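PDB 5G2P: transaminase, which transfers amino groups between amines and carbonyl compounds with S-selectivity, using pyridoxal-5'-phosphate. Local coordinates for residues 265-270 / 291-296. Numbering follows the deposited sequence.
Sequences LWISDE and PDIITM. With PLP (pyridoxal-5'-phosphate), chain H.
Ile267, Ser268 and Asp269 pair in parallel with Ile293, Ile294 and Thr295, the two strand axes 4.7 Å apart and 22° from parallel. Ser268 N donates to Ile293 O, and Thr295 N to Ser268 O. At the N-terminal end the Asp292 side chain adds a bond to the ladder: its OD2 accepts Trp266 N at 2.7 Å through the anti lone pair, in a nearly straight bond (172°). The same oxygen forms a salt bridge with Arg256. Trp266 O accepts a hydrogen bond from Asp292 N and a weak one from Ile293 N. Pro291 lies over one face of the Trp266 ring, CB 4.0 Å from the six-membered centroid, a CH-pi contact. At the far end Thr295 OG1 donates to Asp269 OD1 at 2.8 Å, from above the carboxylate plane. With CG anti to the backbone N (chi1 178°), Asp269 extends past the strand end, where OD2 lies 2.8 Å from PLP N1 and is hydrogen-bonded to His149 ND1. This aspartate at the pyridine nitrogen is characteristic of fold-type I aminotransferases and probably favours a protonated ring. An asparagine here would probably leave the cofactor nitrogen without its negative partner, so that the ring would hold its proton less firmly. Ile267 and Ile293 lie side by side on the Asp269 face; helix 121-136 packs there against Ile293 and Thr295. Helix 251-262 touches Trp266 on the other face. Strand 231-236 flanks 265-269, and antiparallel strand 308-313 flanks 293-296.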
ATOM      1  N   LEU B 265      18.650   4.735 -11.257  1.00 14.54           N
ATOM      2  CA  LEU B 265      19.868   4.494 -10.466  1.00 15.04           C
ATOM      3  C   LEU B 265      20.185   3.016 -10.292  1.00 14.73           C
ATOM      4  O   LEU B 265      19.287   2.175 -10.370  1.00 15.12           O
ATOM      5  CB  LEU B 265      19.773   5.141  -9.078  1.00 14.67           C
ATOM      6  CG  LEU B 265      19.509   6.646  -9.020  1.00 15.33           C
ATOM      7  CD1 LEU B 265      19.459   7.125  -7.570  1.00 15.80           C
ATOM      8  CD2 LEU B 265      20.605   7.379  -9.774  1.00 15.28           C
ATOM      9  N   TRP B 266      21.469   2.716 -10.076  1.00 14.47           N
ATOM     10  CA  TRP B 266      21.865   1.385  -9.632  1.00 14.72           C
ATOM     11  C   TRP B 266      22.507   1.420  -8.256  1.00 14.57           C
ATOM     12  O   TRP B 266      23.538   2.098  -8.033  1.00 14.49           O
ATOM     13  CB  TRP B 266      22.796   0.704 -10.636  1.00 14.88           C
ATOM     14  CG  TRP B 266      23.322  -0.637 -10.155  1.00 15.57           C
ATOM     15  CD1 TRP B 266      22.633  -1.619  -9.458  1.00 15.12           C
ATOM     16  CD2 TRP B 266      24.643  -1.141 -10.358  1.00 16.03           C
ATOM     17  NE1 TRP B 266      23.465  -2.683  -9.194  1.00 15.21           N
ATOM     18  CE2 TRP B 266      24.703  -2.424  -9.738  1.00 16.61           C
ATOM     19  CE3 TRP B 266      25.780  -0.640 -11.005  1.00 16.60           C
ATOM     20  CZ2 TRP B 266      25.874  -3.204  -9.735  1.00 17.35           C
ATOM     21  CZ3 TRP B 266      26.947  -1.408 -10.998  1.00 16.74           C
ATOM     22  CH2 TRP B 266      26.980  -2.683 -10.367  1.00 18.62           C
ATOM     23  N   ILE B 267      21.886   0.669  -7.343  1.00 14.36           N
ATOM     24  CA  ILE B 267      22.399   0.493  -5.978  1.00 13.53           C
ATOM     25  C   ILE B 267      23.035  -0.872  -5.933  1.00 13.17           C
ATOM     26  O   ILE B 267      22.343  -1.873  -6.115  1.00 12.53           O
ATOM     27  CB  ILE B 267      21.272   0.512  -4.931  1.00 13.95           C
ATOM     28  CG1 ILE B 267      20.537   1.861  -4.934  1.00 13.07           C
ATOM     29  CG2 ILE B 267      21.833   0.198  -3.529  1.00 13.84           C
ATOM     30  CD1 ILE B 267      19.139   1.756  -4.330  1.00 14.27           C
ATOM     31  N   SER B 268      24.350  -0.921  -5.694  1.00 13.29           N
ATOM     32  CA  SER B 268      24.991  -2.206  -5.477  1.00 13.32           C
ATOM     33  C   SER B 268      24.942  -2.448  -3.978  1.00 13.50           C
ATOM     34  O   SER B 268      25.586  -1.740  -3.228  1.00 13.83           O
ATOM     35  CB  SER B 268      26.459  -2.213  -5.926  1.00 13.10           C
ATOM     36  OG  SER B 268      26.962  -3.549  -5.861  1.00 13.34           O
ATOM     37  N   ASP B 269      24.203  -3.461  -3.550  1.00 13.19           N
ATOM     38  CA  ASP B 269      24.154  -3.780  -2.130  1.00 13.91           C
ATOM     39  C   ASP B 269      25.381  -4.637  -1.862  1.00 14.03           C
ATOM     40  O   ASP B 269      25.374  -5.847  -2.115  1.00 14.75           O
ATOM     41  CB  ASP B 269      22.852  -4.506  -1.774  1.00 13.70           C
ATOM     42  CG  ASP B 269      22.790  -4.910  -0.307  1.00 14.11           C
ATOM     43  OD1 ASP B 269      23.761  -4.664   0.440  1.00 13.56           O
ATOM     44  OD2 ASP B 269      21.765  -5.464   0.102  1.00 14.13           O
ATOM     45  N   GLU B 270      26.427  -3.978  -1.362  1.00 13.50           N
ATOM     46  CA  GLU B 270      27.719  -4.607  -1.037  1.00 14.29           C
ATOM     47  C   GLU B 270      27.869  -4.976   0.443  1.00 13.94           C
ATOM     48  O   GLU B 270      28.979  -5.198   0.913  1.00 15.74           O
ATOM     49  CB  GLU B 270      28.891  -3.683  -1.433  1.00 13.59           C
ATOM     50  CG  GLU B 270      28.927  -3.357  -2.943  1.00 14.29           C
ATOM     51  CD  GLU B 270      29.670  -4.418  -3.767  1.00 14.59           C
ATOM     52  OE1 GLU B 270      30.354  -5.280  -3.153  1.00 15.54           O
ATOM     53  OE2 GLU B 270      29.607  -4.378  -5.029  1.00 14.46           O
ATOM     54  N   PRO B 291      28.629   1.787  -9.589  1.00 18.58           N
ATOM     55  CA  PRO B 291      27.222   2.030  -9.241  1.00 17.14           C
ATOM     56  C   PRO B 291      26.988   3.502  -8.874  1.00 16.66           C
ATOM     57  O   PRO B 291      27.933   4.269  -8.832  1.00 17.41           O
ATOM     58  CB  PRO B 291      27.019   1.125  -8.025  1.00 17.24           C
ATOM     59  CG  PRO B 291      28.333   1.184  -7.332  1.00 17.68           C
ATOM     60  CD  PRO B 291      29.366   1.191  -8.456  1.00 17.45           C
ATOM     61  N   ASP B 292      25.735   3.884  -8.636  1.00 15.68           N
ATOM     62  CA  ASP B 292      25.380   5.208  -8.126  1.00 15.25           C
ATOM     63  C   ASP B 292      25.460   5.278  -6.609  1.00 14.53           C
ATOM     64  O   ASP B 292      25.762   6.321  -6.043  1.00 14.27           O
ATOM     65  CB  ASP B 292      23.969   5.532  -8.600  1.00 15.45           C
ATOM     66  CG  ASP B 292      23.892   5.560 -10.119  1.00 16.82           C
ATOM     67  OD1 ASP B 292      24.484   6.482 -10.724  1.00 17.21           O
ATOM     68  OD2 ASP B 292      23.324   4.630 -10.702  1.00 18.18           O
ATOM     69  N   ILE B 293      25.192   4.142  -5.973  1.00 14.79           N
ATOM     70  CA  ILE B 293      25.092   4.046  -4.510  1.00 15.59           C
ATOM     71  C   ILE B 293      25.576   2.650  -4.114  1.00 15.41           C
ATOM     72  O   ILE B 293      25.272   1.681  -4.807  1.00 16.70           O
ATOM     73  CB  ILE B 293      23.632   4.228  -3.998  1.00 15.63           C
ATOM     74  CG1 ILE B 293      23.060   5.603  -4.378  1.00 15.17           C
ATOM     75  CG2 ILE B 293      23.570   4.085  -2.474  1.00 16.34           C
ATOM     76  CD1 ILE B 293      21.558   5.738  -4.126  1.00 14.55           C
ATOM     77  N   ILE B 294      26.325   2.564  -3.009  1.00 15.17           N
ATOM     78  CA  ILE B 294      26.717   1.287  -2.419  1.00 16.05           C
ATOM     79  C   ILE B 294      26.179   1.233  -0.990  1.00 14.86           C
ATOM     80  O   ILE B 294      26.278   2.218  -0.282  1.00 13.82           O
ATOM     81  CB  ILE B 294      28.269   1.202  -2.302  1.00 16.83           C
ATOM     82  CG1 ILE B 294      28.941   1.323  -3.671  1.00 19.07           C
ATOM     83  CG2 ILE B 294      28.705  -0.077  -1.587  1.00 18.90           C
ATOM     84  CD1 ILE B 294      30.471   1.494  -3.549  1.00 20.37           C
ATOM     85  N   THR B 295      25.639   0.087  -0.565  1.00 14.17           N
ATOM     86  CA  THR B 295      25.321  -0.131   0.841  1.00 13.95           C
ATOM     87  C   THR B 295      26.357  -1.054   1.458  1.00 14.04           C
ATOM     88  O   THR B 295      26.811  -2.015   0.815  1.00 13.59           O
ATOM     89  CB  THR B 295      23.909  -0.717   1.011  1.00 13.90           C
ATOM     90  OG1 THR B 295      23.794  -1.915   0.222  1.00 14.53           O
ATOM     91  CG2 THR B 295      22.868   0.307   0.562  1.00 13.49           C
ATOM     92  N   MET B 296      26.725  -0.769   2.703  1.00 14.58           N
ATOM     93  CA  MET B 296      27.812  -1.480   3.385  1.00 15.01           C
ATOM     94  C   MET B 296      27.395  -1.956   4.801  1.00 15.48           C
ATOM     95  O   MET B 296      26.554  -1.323   5.487  1.00 14.29           O
ATOM     96  CB  MET B 296      29.047  -0.561   3.493  1.00 15.54           C
ATOM     97  CG  MET B 296      29.635  -0.098   2.159  1.00 16.32           C
ATOM     98  SD  MET B 296      30.783   1.260   2.424  1.00 17.71           S
ATOM     99  CE  MET B 296      31.398   1.598   0.769  1.00 16.87           C
TER
HETATM  100  N1  PLP H2000      22.220  -6.857   2.460  1.00 15.78           N
HETATM  101  C2  PLP H2000      22.954  -7.977   2.199  1.00 15.76           C
HETATM  102  C2A PLP H2000      23.425  -8.310   0.806  1.00 15.26           C
HETATM  103  C3  PLP H2000      23.262  -8.905   3.301  1.00 16.18           C
HETATM  104  O3  PLP H2000      24.011 -10.038   3.138  1.00 17.99           O
HETATM  105  C4  PLP H2000      22.807  -8.562   4.663  1.00 16.05           C
HETATM  106  C4A PLP H2000      23.290  -9.538   5.736  1.00 19.66           C
HETATM  107  C5  PLP H2000      21.989  -7.309   4.811  1.00 15.01           C
HETATM  108  C6  PLP H2000      21.734  -6.527   3.683  1.00 14.56           C
HETATM  109  C5A PLP H2000      21.424  -6.845   6.121  1.00 14.11           C
HETATM  110  O4P PLP H2000      22.452  -6.443   7.018  1.00 13.96           O
HETATM  111  P   PLP H2000      22.178  -6.590   8.605  1.00 12.73           P
HETATM  112  O1P PLP H2000      23.448  -6.075   9.197  1.00 13.63           O
HETATM  113  O2P PLP H2000      20.974  -5.752   8.983  1.00 12.56           O
HETATM  114  O3P PLP H2000      21.954  -8.076   8.914  1.00 12.49           O